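CELL WALL surface anchor family protein (Streptococcus pneumoniae, PDB 2Y1V) serves as RrgB, the major pilin of the pneumococcal pilus, whose copies probably join end to end to form the backbone of the fibre. Local coordinates at residues 4-9 with 101-106; 11-16 with 46-51; 53-58 with 111-116; 59-64 with 71-76; 136-141 with 150-155. All blocks are in the same frame, centred on the assembly; numbering follows the deposited sequence.

Contact 1 of 5, residues 4-9 with 101-106; sequences TTTTSV and FNTANL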
# COMPACT_ATOMS: atom_id res chain seq x y z
N THR A 4 -9.61 42.07 36.67
CA THR A 4 -9.80 41.67 38.06
C THR A 4 -8.50 41.38 38.79
O THR A 4 -7.43 41.41 38.20
CB THR A 4 -10.66 40.36 38.18
OG1 THR A 4 -9.82 39.20 38.14
CG2 THR A 4 -11.71 40.28 37.08
N THR A 5 -8.61 41.06 40.07
CA THR A 5 -7.46 40.72 40.91
C THR A 5 -6.80 39.40 40.52
O THR A 5 -5.69 39.11 40.96
CB THR A 5 -7.85 40.73 42.42
OG1 THR A 5 -8.96 39.86 42.65
CG2 THR A 5 -8.24 42.14 42.85
N THR A 6 -7.49 38.58 39.72
CA THR A 6 -6.87 37.35 39.23
C THR A 6 -6.11 37.66 37.95
O THR A 6 -6.69 37.67 36.87
CB THR A 6 -7.90 36.24 38.96
OG1 THR A 6 -8.57 35.89 40.17
CG2 THR A 6 -7.19 35.01 38.40
N THR A 7 -4.80 37.91 38.07
CA THR A 7 -4.02 38.43 36.95
C THR A 7 -3.40 37.38 36.05
O THR A 7 -2.86 37.71 34.99
CB THR A 7 -2.94 39.41 37.41
OG1 THR A 7 -1.96 38.73 38.20
CG2 THR A 7 -3.57 40.54 38.21
N SER A 8 -3.46 36.12 36.46
CA SER A 8 -3.01 35.05 35.58
C SER A 8 -3.66 33.71 35.92
O SER A 8 -3.98 33.45 37.08
CB SER A 8 -1.50 34.88 35.62
OG SER A 8 -1.18 33.83 36.52
N VAL A 9 -3.83 32.89 34.89
CA VAL A 9 -4.39 31.55 35.00
C VAL A 9 -3.48 30.58 34.26
O VAL A 9 -3.09 30.83 33.12
CB VAL A 9 -5.81 31.49 34.40
CG1 VAL A 9 -6.32 30.08 34.36
CG2 VAL A 9 -6.76 32.41 35.18
N PHE A 101 -1.73 31.94 31.08
CA PHE A 101 -2.41 33.07 30.45
C PHE A 101 -2.30 34.34 31.29
O PHE A 101 -2.32 34.30 32.52
CB PHE A 101 -3.89 32.76 30.23
CG PHE A 101 -4.14 31.71 29.18
CD1 PHE A 101 -4.18 32.05 27.84
CD2 PHE A 101 -4.35 30.39 29.54
CE1 PHE A 101 -4.41 31.10 26.88
CE2 PHE A 101 -4.60 29.42 28.58
CZ PHE A 101 -4.62 29.78 27.25
N ASN A 102 -2.19 35.47 30.62
CA ASN A 102 -2.28 36.73 31.31
C ASN A 102 -3.73 37.14 31.32
O ASN A 102 -4.32 37.38 30.26
CB ASN A 102 -1.45 37.80 30.61
CG ASN A 102 -1.61 39.15 31.24
OD1 ASN A 102 -2.39 39.32 32.18
ND2 ASN A 102 -0.87 40.13 30.73
N THR A 103 -4.31 37.22 32.51
CA THR A 103 -5.76 37.41 32.65
C THR A 103 -6.13 38.83 33.08
O THR A 103 -7.32 39.18 33.23
CB THR A 103 -6.34 36.39 33.65
OG1 THR A 103 -5.49 36.33 34.81
CG2 THR A 103 -6.38 35.02 33.03
N ALA A 104 -5.09 39.64 33.24
CA ALA A 104 -5.16 40.97 33.85
C ALA A 104 -6.18 41.92 33.26
O ALA A 104 -6.69 42.79 33.98
CB ALA A 104 -3.74 41.63 33.84
N ASN A 105 -6.46 41.81 31.97
CA ASN A 105 -7.41 42.71 31.32
C ASN A 105 -8.83 42.16 31.15
O ASN A 105 -9.70 42.85 30.65
CB ASN A 105 -6.89 43.22 29.97
CG ASN A 105 -5.51 43.86 30.07
OD1 ASN A 105 -4.63 43.52 29.29
ND2 ASN A 105 -5.32 44.77 31.02
N LEU A 106 -9.06 40.91 31.56
CA LEU A 106 -10.41 40.35 31.48
C LEU A 106 -11.34 40.93 32.54
O LEU A 106 -11.03 40.87 33.73
CB LEU A 106 -10.37 38.83 31.65
CG LEU A 106 -9.71 38.01 30.56
CD1 LEU A 106 -9.91 36.54 30.87
CD2 LEU A 106 -10.30 38.35 29.20
O HOH W 1 -6.43 43.20 36.43
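F101 N donates to V9 O at 2.7 Å, the shortest sound direct bond between the two segments. With the return bond from V9 N to F101 O at 3.1 Å it defines a hydrogen-bonded antiparallel pair near the end of the antiparallel ladder between strands 8-16 and 99-102. The next pair, S8 with N102, is non-hydrogen-bonded and turns its side chains to the other face, away from V9 and F101. Beyond it the strand geometry gives way to turns. T103 N still reaches T7 O, but from 59° above the carbonyl plane and so off the lone pairs, and T103 itself already begins a type I beta turn that runs to L106.

Two side chains hold their own backbones in this region. N102 CG stands anti to the backbone N (chi1 176°), which carries OD1 back to accept from A104 N at 2.9 Å, an Asx turn. On the facing segment, T4 OG1 accepts from T6 N at 2.9 Å and forms an ST turn. The T6 hydroxyl bonds to L144 N and V147 O, between strands 138-142 and 149-167 of the same chain.

On the buried face, the methyl CG2 of T103 meets CG2 of V9 at 3.4 Å, the two side chains crossing at about a right angle. W55 of the opposing sheet closes over V9 and T103 and meets the F101 ring edge-to-face. Near the outer end a water bridges the backbones, donating to T4 O at 2.7 Å and to A104 O at 2.5 Å.

Contact 2 of 5, residues 11-16 with 46-51; sequences VHKLLA and KEIAGV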
# COMPACT_ATOMS: atom_id res chain seq x y z
N VAL A 11 -3.05 26.72 32.82
CA VAL A 11 -3.72 25.46 32.53
C VAL A 11 -2.70 24.33 32.52
O VAL A 11 -1.73 24.39 31.77
CB VAL A 11 -4.43 25.50 31.19
CG1 VAL A 11 -5.20 24.22 30.97
CG2 VAL A 11 -5.34 26.70 31.12
N HIS A 12 -2.90 23.33 33.36
CA HIS A 12 -2.05 22.17 33.33
C HIS A 12 -2.91 21.07 32.76
O HIS A 12 -4.01 20.81 33.24
CB HIS A 12 -1.55 21.81 34.73
CG HIS A 12 -0.92 22.95 35.46
ND1 HIS A 12 0.45 23.11 35.56
CD2 HIS A 12 -1.47 24.00 36.11
CE1 HIS A 12 0.71 24.20 36.25
NE2 HIS A 12 -0.43 24.77 36.59
N LYS A 13 -2.42 20.45 31.71
CA LYS A 13 -3.18 19.44 31.04
C LYS A 13 -2.70 18.13 31.62
O LYS A 13 -1.53 17.79 31.52
CB LYS A 13 -2.89 19.51 29.56
CG LYS A 13 -4.09 19.32 28.71
CD LYS A 13 -4.72 18.02 29.02
CE LYS A 13 -6.06 17.95 28.39
NZ LYS A 13 -6.54 16.59 28.55
N LEU A 14 -3.62 17.41 32.25
CA LEU A 14 -3.27 16.15 32.87
C LEU A 14 -3.69 14.96 32.01
O LEU A 14 -4.78 14.94 31.45
CB LEU A 14 -3.90 16.07 34.26
CG LEU A 14 -3.09 16.56 35.46
CD1 LEU A 14 -2.13 17.70 35.11
CD2 LEU A 14 -4.00 16.93 36.64
N LEU A 15 -2.80 13.98 31.93
CA LEU A 15 -3.10 12.73 31.25
C LEU A 15 -3.30 11.59 32.27
O LEU A 15 -2.42 11.33 33.09
CB LEU A 15 -1.94 12.39 30.32
CG LEU A 15 -2.19 11.43 29.17
CD1 LEU A 15 -0.89 11.29 28.44
CD2 LEU A 15 -2.65 10.07 29.66
N ALA A 16 -4.44 10.91 32.22
CA ALA A 16 -4.61 9.72 33.05
C ALA A 16 -3.90 8.52 32.42
O ALA A 16 -4.39 7.93 31.47
CB ALA A 16 -6.06 9.42 33.26
N LYS A 46 -0.25 12.61 34.58
CA LYS A 46 0.99 13.19 34.07
C LYS A 46 0.68 14.49 33.34
O LYS A 46 -0.35 14.61 32.69
CB LYS A 46 1.69 12.19 33.15
CG LYS A 46 3.13 12.55 32.84
CD LYS A 46 3.71 11.61 31.78
CE LYS A 46 4.78 12.31 30.95
NZ LYS A 46 4.26 13.57 30.33
N GLU A 47 1.57 15.46 33.44
CA GLU A 47 1.36 16.72 32.76
C GLU A 47 2.04 16.76 31.39
O GLU A 47 3.25 16.55 31.28
CB GLU A 47 1.82 17.90 33.62
CG GLU A 47 1.53 19.25 32.96
CD GLU A 47 1.82 20.40 33.89
OE1 GLU A 47 2.26 20.13 35.03
OE2 GLU A 47 1.61 21.57 33.48
N ILE A 48 1.26 17.06 30.37
CA ILE A 48 1.73 17.06 28.99
C ILE A 48 1.68 18.43 28.31
O ILE A 48 0.79 19.24 28.56
CB ILE A 48 0.90 16.10 28.13
CG1 ILE A 48 -0.58 16.46 28.19
CG2 ILE A 48 1.10 14.66 28.60
CD1 ILE A 48 -1.45 15.59 27.30
N ALA A 49 2.68 18.67 27.46
CA ALA A 49 2.76 19.86 26.65
C ALA A 49 2.13 19.59 25.29
O ALA A 49 1.88 18.43 24.94
CB ALA A 49 4.20 20.27 26.46
N GLY A 50 1.94 20.66 24.53
CA GLY A 50 1.43 20.57 23.18
C GLY A 50 -0.07 20.39 23.07
O GLY A 50 -0.55 19.87 22.08
N VAL A 51 -0.81 20.82 24.09
CA VAL A 51 -2.27 20.83 24.01
C VAL A 51 -2.71 22.29 23.91
O VAL A 51 -2.24 23.12 24.67
CB VAL A 51 -2.89 20.12 25.24
CG1 VAL A 51 -4.38 20.32 25.32
CG2 VAL A 51 -2.55 18.63 25.21
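L14 pairs with E47 and L15 with K46 in a short antiparallel ladder, and the bonds L15 N to K46 O (2.6 Å), K46 N to L15 O (2.9 Å) and I48 N to K13 O (3.1 Å) fix its register. Further on, V51 comes back toward the K13 side chain.

The clearest side-chain bond is H12 ND1 to E47 OE2, 2.8 Å long. The bond is bent, with 141° at the hydrogen, and ND1 meets OE2 from 38° above the carboxylate plane. E47 reaches the ring because its chain is extended beyond CG. On the other face, L15 CD1 lies 3.9 Å from I48 CG2, with the side chains at about a right angle. K13 bends at chi2 (-58°), and its CG packs at 3.5 Å on V51 CG1.

Beyond CG, K13 leads to the feature that marks this domain: its NZ is joined covalently to N156 CG, an intramolecular isopeptide bond. This ties strand 8-16 to strand 149-167, which runs parallel beside it and stacks Y153 on H12, while F53 and E115 of the facing sheet pack against K13.

Contact 3 of 5, residues 53-58 with 111-116; sequences FVWTNT and YKIYEI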
# COMPACT_ATOMS: atom_id res chain seq x y z
N PHE A 53 -5.27 25.48 24.19
CA PHE A 53 -6.37 25.97 25.01
C PHE A 53 -6.78 27.37 24.60
O PHE A 53 -5.93 28.24 24.35
CB PHE A 53 -6.01 25.90 26.50
CG PHE A 53 -6.25 24.55 27.12
CD1 PHE A 53 -7.53 24.18 27.58
CD2 PHE A 53 -5.22 23.63 27.21
CE1 PHE A 53 -7.76 22.93 28.13
CE2 PHE A 53 -5.42 22.39 27.75
CZ PHE A 53 -6.71 22.03 28.21
N VAL A 54 -8.08 27.59 24.50
CA VAL A 54 -8.59 28.87 24.03
C VAL A 54 -9.71 29.32 24.93
O VAL A 54 -10.47 28.50 25.45
CB VAL A 54 -9.05 28.83 22.55
CG1 VAL A 54 -10.28 28.04 22.40
CG2 VAL A 54 -9.31 30.24 22.03
N TRP A 55 -9.80 30.63 25.11
CA TRP A 55 -10.76 31.21 26.03
C TRP A 55 -12.03 31.67 25.33
O TRP A 55 -12.00 32.19 24.21
CB TRP A 55 -10.15 32.40 26.74
CG TRP A 55 -9.17 32.07 27.79
CD1 TRP A 55 -7.94 31.51 27.61
CD2 TRP A 55 -9.31 32.31 29.19
NE1 TRP A 55 -7.30 31.40 28.82
CE2 TRP A 55 -8.12 31.87 29.81
CE3 TRP A 55 -10.31 32.86 29.99
CZ2 TRP A 55 -7.92 31.96 31.18
CZ3 TRP A 55 -10.11 32.96 31.34
CH2 TRP A 55 -8.94 32.50 31.93
N THR A 56 -13.13 31.51 26.05
CA THR A 56 -14.46 31.78 25.57
C THR A 56 -15.20 32.57 26.65
O THR A 56 -14.79 32.58 27.81
CB THR A 56 -15.15 30.42 25.36
OG1 THR A 56 -14.95 29.98 24.01
CG2 THR A 56 -16.61 30.47 25.69
N ASN A 57 -16.28 33.24 26.28
CA ASN A 57 -17.16 33.80 27.30
C ASN A 57 -18.20 32.74 27.65
O ASN A 57 -18.16 31.65 27.08
CB ASN A 57 -17.81 35.08 26.81
CG ASN A 57 -18.84 34.83 25.73
OD1 ASN A 57 -19.41 33.73 25.64
ND2 ASN A 57 -19.10 35.85 24.91
N THR A 58 -19.12 33.04 28.56
CA THR A 58 -20.08 32.05 29.05
C THR A 58 -21.01 31.48 27.97
O THR A 58 -21.62 30.43 28.17
CB THR A 58 -20.94 32.60 30.22
OG1 THR A 58 -21.39 31.51 31.04
CG2 THR A 58 -22.14 33.38 29.70
N TYR A 111 -16.02 32.61 32.43
CA TYR A 111 -15.37 32.27 31.17
C TYR A 111 -15.20 30.77 31.01
O TYR A 111 -15.13 30.01 32.00
CB TYR A 111 -13.99 32.90 31.08
CG TYR A 111 -13.96 34.40 31.13
CD1 TYR A 111 -14.11 35.15 29.97
CD2 TYR A 111 -13.78 35.06 32.33
CE1 TYR A 111 -14.08 36.55 30.01
CE2 TYR A 111 -13.74 36.44 32.38
CZ TYR A 111 -13.89 37.18 31.22
OH TYR A 111 -13.86 38.54 31.30
N LYS A 112 -15.08 30.36 29.76
CA LYS A 112 -14.74 28.99 29.48
C LYS A 112 -13.40 28.89 28.75
O LYS A 112 -13.06 29.75 27.94
CB LYS A 112 -15.85 28.35 28.66
CG LYS A 112 -17.21 28.44 29.33
CD LYS A 112 -18.25 27.77 28.53
CE LYS A 112 -19.54 27.65 29.35
NZ LYS A 112 -20.64 27.15 28.50
N ILE A 113 -12.64 27.84 29.08
CA ILE A 113 -11.48 27.48 28.30
C ILE A 113 -11.67 26.10 27.68
O ILE A 113 -11.93 25.11 28.38
CB ILE A 113 -10.18 27.52 29.11
CG1 ILE A 113 -10.22 28.65 30.14
CG2 ILE A 113 -8.99 27.70 28.18
CD1 ILE A 113 -9.18 28.53 31.22
N TYR A 114 -11.51 26.03 26.37
CA TYR A 114 -11.68 24.78 25.64
C TYR A 114 -10.35 24.19 25.19
O TYR A 114 -9.37 24.90 24.98
CB TYR A 114 -12.54 25.00 24.40
CG TYR A 114 -14.00 25.17 24.73
CD1 TYR A 114 -14.48 26.40 25.17
CD2 TYR A 114 -14.89 24.12 24.58
CE1 TYR A 114 -15.81 26.56 25.46
CE2 TYR A 114 -16.22 24.28 24.87
CZ TYR A 114 -16.67 25.50 25.32
OH TYR A 114 -18.00 25.68 25.62
N GLU A 115 -10.35 22.86 25.04
CA GLU A 115 -9.24 22.17 24.41
C GLU A 115 -9.58 22.08 22.94
O GLU A 115 -10.71 21.71 22.56
CB GLU A 115 -9.04 20.79 25.01
CG GLU A 115 -7.83 20.02 24.45
CD GLU A 115 -7.63 18.64 25.08
OE1 GLU A 115 -7.92 18.47 26.29
OE2 GLU A 115 -7.18 17.73 24.37
N ILE A 116 -8.61 22.42 22.09
CA ILE A 116 -8.84 22.30 20.65
C ILE A 116 -7.94 21.26 20.02
O ILE A 116 -6.83 21.55 19.56
CB ILE A 116 -8.78 23.66 19.95
CG1 ILE A 116 -9.80 24.59 20.62
CG2 ILE A 116 -9.09 23.51 18.47
CD1 ILE A 116 -9.73 26.02 20.16
O HOH W 2 -23.01 28.09 29.70
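W55 and I113 form the tight part of this contact, on one face of an antiparallel strand pair. They make a non-hydrogen-bonded pair whose side chains lie side by side and point the same way, so the isoleucine lies along the indole. CD1 of I113 sits 3.9 Å from the centroid of the six-membered ring and 23° off its normal, a CH-pi contact over the face. The same indole turns an edge toward the face of Y111, with centroids 5.9 Å apart and planes at 67°: an offset edge-to-face pair. F53 extends the layer, its CD1 3.9 Å from I113 CG2 and one ring face over E115 CA.

Between these pairs V54 and Y114 exchange two backbone bonds, Y114 N to V54 O being 2.8 Å long, and T56 and K112 exchange two more; the V54-Y114 bonds are the straighter on the whole.

The face carrying T56 and Y114 is buried too, but more polar. T56 CG2 touches K112 CB at 3.7 Å, whereas T56 OG1 is buried with no partner in the model. The loose, solvent side lies at the N57-T58 end, to which K112, extended beyond CG, carries its amine. There NZ makes a weak bond to T58 O at 3.4 Å, and a water links the two groups, accepting from NZ at 2.8 Å. The stronger partner of NZ is N60 OD1.

Both strands are central in a four-stranded sheet: strand 91-93 flanks 52-57, strand 138-142 flanks 109-115, and strand 8-16 of the other sheet packs on F53 and W55.

Contact 4 of 5, residues 59-64 with 71-76; sequences NNEIID and GVNIDP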
# COMPACT_ATOMS: atom_id res chain seq x y z
N ASN A 59 -21.10 32.17 26.83
CA ASN A 59 -21.94 31.74 25.71
C ASN A 59 -21.18 30.99 24.63
O ASN A 59 -21.71 30.74 23.55
CB ASN A 59 -22.69 32.91 25.07
CG ASN A 59 -23.78 33.47 25.96
OD1 ASN A 59 -24.20 34.62 25.79
ND2 ASN A 59 -24.23 32.67 26.92
N ASN A 60 -19.93 30.65 24.91
CA ASN A 60 -19.17 29.78 24.02
C ASN A 60 -18.60 30.49 22.80
O ASN A 60 -18.20 29.86 21.82
CB ASN A 60 -20.03 28.58 23.64
CG ASN A 60 -20.66 27.91 24.85
OD1 ASN A 60 -19.99 27.70 25.87
ND2 ASN A 60 -21.95 27.58 24.75
N GLU A 61 -18.56 31.81 22.88
CA GLU A 61 -17.96 32.67 21.85
C GLU A 61 -16.51 33.03 22.17
O GLU A 61 -16.20 33.49 23.27
CB GLU A 61 -18.79 33.93 21.71
CG GLU A 61 -18.10 35.08 21.07
CD GLU A 61 -18.43 35.25 19.60
OE1 GLU A 61 -18.06 34.36 18.80
OE2 GLU A 61 -19.06 36.27 19.27
N ILE A 62 -15.62 32.81 21.21
CA ILE A 62 -14.19 33.04 21.41
C ILE A 62 -13.87 34.50 21.70
O ILE A 62 -14.41 35.41 21.04
CB ILE A 62 -13.37 32.61 20.19
CG1 ILE A 62 -13.22 31.08 20.17
CG2 ILE A 62 -11.97 33.27 20.22
CD1 ILE A 62 -12.60 30.55 18.89
N ILE A 63 -12.99 34.72 22.68
CA ILE A 63 -12.63 36.08 23.09
C ILE A 63 -11.15 36.34 22.93
O ILE A 63 -10.35 35.41 22.83
CB ILE A 63 -13.01 36.37 24.55
CG1 ILE A 63 -12.08 35.61 25.51
CG2 ILE A 63 -14.46 36.04 24.81
CD1 ILE A 63 -12.36 35.88 26.98
N ASP A 64 -10.79 37.62 22.89
CA ASP A 64 -9.41 38.03 22.90
C ASP A 64 -9.07 38.33 24.35
O ASP A 64 -9.90 38.11 25.23
CB ASP A 64 -9.17 39.24 21.98
CG ASP A 64 -9.72 40.55 22.56
OD1 ASP A 64 -9.92 40.67 23.79
OD2 ASP A 64 -9.94 41.48 21.76
N GLY A 71 -16.46 36.85 17.18
CA GLY A 71 -17.43 36.35 16.20
C GLY A 71 -17.20 34.95 15.66
O GLY A 71 -17.59 34.65 14.54
N VAL A 72 -16.55 34.10 16.46
CA VAL A 72 -16.47 32.67 16.17
C VAL A 72 -16.89 31.91 17.43
O VAL A 72 -16.38 32.15 18.54
CB VAL A 72 -15.05 32.25 15.71
CG1 VAL A 72 -14.94 30.74 15.52
CG2 VAL A 72 -14.66 32.97 14.42
N ASN A 73 -17.83 30.99 17.26
CA ASN A 73 -18.31 30.22 18.41
C ASN A 73 -17.78 28.80 18.42
O ASN A 73 -17.40 28.25 17.39
CB ASN A 73 -19.84 30.24 18.46
CG ASN A 73 -20.38 31.42 19.24
OD1 ASN A 73 -20.39 32.56 18.76
ND2 ASN A 73 -20.88 31.16 20.45
N ILE A 74 -17.74 28.21 19.62
CA ILE A 74 -17.35 26.83 19.79
C ILE A 74 -18.54 26.05 20.35
O ILE A 74 -19.15 26.46 21.33
CB ILE A 74 -16.17 26.70 20.77
CG1 ILE A 74 -14.90 27.22 20.13
CG2 ILE A 74 -15.97 25.26 21.21
CD1 ILE A 74 -13.71 27.19 21.10
N ASP A 75 -18.87 24.93 19.73
CA ASP A 75 -20.02 24.16 20.19
C ASP A 75 -19.73 23.40 21.50
O ASP A 75 -18.81 22.57 21.57
CB ASP A 75 -20.51 23.22 19.07
CG ASP A 75 -21.65 22.33 19.51
OD1 ASP A 75 -22.83 22.76 19.48
OD2 ASP A 75 -21.35 21.19 19.92
N PRO A 76 -20.50 23.71 22.55
CA PRO A 76 -20.28 23.10 23.88
C PRO A 76 -20.28 21.57 23.93
O PRO A 76 -19.69 20.98 24.85
CB PRO A 76 -21.40 23.68 24.74
CG PRO A 76 -22.21 24.59 23.85
CD PRO A 76 -21.47 24.82 22.58
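A short antiparallel bridge, part of an irregular hairpin-like excursion that follows strand 52-57, brings residues 59-64 and 71-76 together. Its single bridge is the non-hydrogen-bonded pair E61 with N73, and a backbone bond flanks it on each side: I74 N to N60 O at 2.8 Å and I62 N to V72 O at 2.9 Å. Both are nearly straight, with N-H...O angles of 171° and 170°, and each donor lies nearly on the line of the carbonyl bond. Two straight bonds thus bracket the single bridge.

The apolar side rests on I62. Its CG1 meets I74 CD1 at 4.0 Å in an oblique crossing, and its CD1 lies 4.1 Å from V72 CG1, these two side chains pointing the same way.

The polar side is less orderly. The E61 chain bends at chi2, which lays the carboxylate over the G71-V72 backbone and beside N73. OE1 there faces two acceptors, V72 O and N73 OD1, and gains no hydrogen bond from either segment, so its modelled place should be read with caution. The ND2 of N73 lies between N59 O (3.2 Å) and N60 O. N60, which has a positive phi, points its side chain toward I74 and P76: CB lies 3.3 Å from I74 O, and the amide crosses the P76 ring at about a right angle. N60 OD1 is bonded to Y114 OH as well as to K112 NZ.

Y114 of strand 109-115 also packs on I74 and P76, while I63 bonds through its backbone to W55 of strand 52-57, which sets the excursion against the four-stranded sheet.

Contact 5 of 5, residues 136-141 with 150-155; sequences VPIEIE and AHVYPK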
# COMPACT_ATOMS: atom_id res chain seq x y z
N VAL A 136 -13.22 19.55 30.91
CA VAL A 136 -13.08 20.40 29.73
C VAL A 136 -14.49 20.52 29.18
O VAL A 136 -15.17 19.51 29.03
CB VAL A 136 -12.16 19.78 28.63
CG1 VAL A 136 -12.12 20.65 27.40
CG2 VAL A 136 -10.76 19.53 29.15
N PRO A 137 -14.95 21.75 28.88
CA PRO A 137 -14.20 22.98 29.06
C PRO A 137 -14.09 23.40 30.52
O PRO A 137 -14.98 23.14 31.33
CB PRO A 137 -15.04 24.01 28.31
CG PRO A 137 -16.45 23.50 28.44
CD PRO A 137 -16.31 21.99 28.36
N ILE A 138 -12.98 24.07 30.84
CA ILE A 138 -12.79 24.63 32.15
C ILE A 138 -13.73 25.82 32.34
O ILE A 138 -13.77 26.73 31.51
CB ILE A 138 -11.35 25.12 32.31
CG1 ILE A 138 -10.37 23.96 32.12
CG2 ILE A 138 -11.16 25.81 33.65
CD1 ILE A 138 -8.94 24.37 32.28
N GLU A 139 -14.48 25.81 33.44
CA GLU A 139 -15.34 26.93 33.78
C GLU A 139 -14.71 27.68 34.94
O GLU A 139 -14.65 27.17 36.05
CB GLU A 139 -16.74 26.46 34.15
CG GLU A 139 -17.41 25.64 33.06
CD GLU A 139 -18.58 24.82 33.57
OE1 GLU A 139 -18.82 24.84 34.80
OE2 GLU A 139 -19.25 24.15 32.75
N ILE A 140 -14.21 28.88 34.67
CA ILE A 140 -13.59 29.69 35.70
C ILE A 140 -14.19 31.09 35.71
O ILE A 140 -14.16 31.79 34.68
CB ILE A 140 -12.08 29.84 35.47
CG1 ILE A 140 -11.81 30.46 34.11
CG2 ILE A 140 -11.37 28.50 35.56
CD1 ILE A 140 -10.35 30.79 33.90
N GLU A 141 -14.73 31.49 36.85
CA GLU A 141 -15.25 32.84 37.00
C GLU A 141 -14.19 33.72 37.66
O GLU A 141 -13.54 33.30 38.62
CB GLU A 141 -16.55 32.83 37.82
CG GLU A 141 -17.30 34.15 37.81
CD GLU A 141 -18.42 34.20 38.83
OE1 GLU A 141 -18.74 33.14 39.42
OE2 GLU A 141 -18.98 35.29 39.06
N ALA A 150 -3.94 31.83 39.39
CA ALA A 150 -4.66 30.58 39.50
C ALA A 150 -4.06 29.47 38.65
O ALA A 150 -3.27 29.72 37.73
CB ALA A 150 -6.13 30.78 39.15
N HIS A 151 -4.44 28.25 38.99
CA HIS A 151 -3.96 27.06 38.31
C HIS A 151 -5.13 26.09 38.23
O HIS A 151 -5.83 25.89 39.23
CB HIS A 151 -2.79 26.45 39.09
CG HIS A 151 -1.58 27.33 39.17
ND1 HIS A 151 -1.47 28.38 40.06
CD2 HIS A 151 -0.42 27.31 38.48
CE1 HIS A 151 -0.30 28.97 39.91
NE2 HIS A 151 0.36 28.34 38.96
N VAL A 152 -5.32 25.50 37.05
CA VAL A 152 -6.46 24.60 36.78
C VAL A 152 -6.00 23.26 36.17
O VAL A 152 -4.95 23.20 35.56
CB VAL A 152 -7.47 25.27 35.84
CG1 VAL A 152 -8.19 26.38 36.57
CG2 VAL A 152 -6.76 25.83 34.60
N TYR A 153 -6.78 22.19 36.33
CA TYR A 153 -6.29 20.87 35.90
C TYR A 153 -7.27 19.99 35.10
O TYR A 153 -7.81 19.01 35.64
CB TYR A 153 -5.76 20.07 37.10
CG TYR A 153 -4.63 20.77 37.83
CD1 TYR A 153 -4.90 21.79 38.74
CD2 TYR A 153 -3.32 20.44 37.60
CE1 TYR A 153 -3.90 22.44 39.41
CE2 TYR A 153 -2.29 21.09 38.27
CZ TYR A 153 -2.61 22.10 39.17
OH TYR A 153 -1.64 22.77 39.85
N PRO A 154 -7.46 20.32 33.81
CA PRO A 154 -8.22 19.56 32.83
C PRO A 154 -7.61 18.20 32.59
O PRO A 154 -6.40 18.06 32.65
CB PRO A 154 -8.10 20.42 31.55
CG PRO A 154 -6.90 21.28 31.80
CD PRO A 154 -7.00 21.60 33.24
N LYS A 155 -8.45 17.20 32.31
CA LYS A 155 -7.97 15.82 32.28
C LYS A 155 -8.20 15.16 30.94
O LYS A 155 -9.12 15.53 30.23
CB LYS A 155 -8.63 15.01 33.41
CG LYS A 155 -8.42 15.63 34.78
CD LYS A 155 -9.59 15.34 35.72
CE LYS A 155 -9.48 16.13 37.01
NZ LYS A 155 -9.81 17.57 36.82
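I138 reaches across to V152 and P154 with a single methyl, and the contact is organised around that atom. CD1 lies 3.5 Å from V152 CG2 and 3.5 Å from P154 CD, and the I138 side chain crosses those of V152 and P154 obliquely. The torsions explain the reach: CG1 is anti to the carbonyl carbon (chi1 -60°) and chi2 is fully extended, which carries the methyl far from its own strand.

The flanking pairs are orientated differently. I140 offers its CG2 branch to V152 CG1 at 4.0 Å, and here the side chains meet at about a right angle. V136 lies obliquely to the proline, its CG2 3.7 Å from P154 CB. V152 thus divides its two methyls, CG2 going to I138 and CG1 to I140.

All of this is apolar packing, for the two backbones form no bonds with each other. Each instead pairs within its own sheet, I138 and I140 with I113 and Y111, and V152 with T10. Residues 136-140 and 152-155 run nearly antiparallel, 167° apart. Two separately bonded sheets packed face to face through apolar side chains are characteristic of a beta sandwich, consistent with the fold of this N-terminal domain.

All five contacts lie in one beta-rich domain at the N-terminal end of the elongated chain. Contacts 1 and 2 share strand 8-16 and belong to one sheet, where backbone bonding dominates and, at contact 2, an isopeptide bond reinforces it. Contact 3 is the corresponding ladder of the opposing sheet, but with more aromatic packing. Contact 5 joins the two sheets by apolar packing alone, its V152 and I140 reaching V9 of contact 1. Contact 4, about 8 Å from contact 3 between centres, is only partly buried and mixes amides and a carboxylate with a small apolar patch, whereas the other four are largely buried. It remains about 12 Å from contact 2 at nearest atoms.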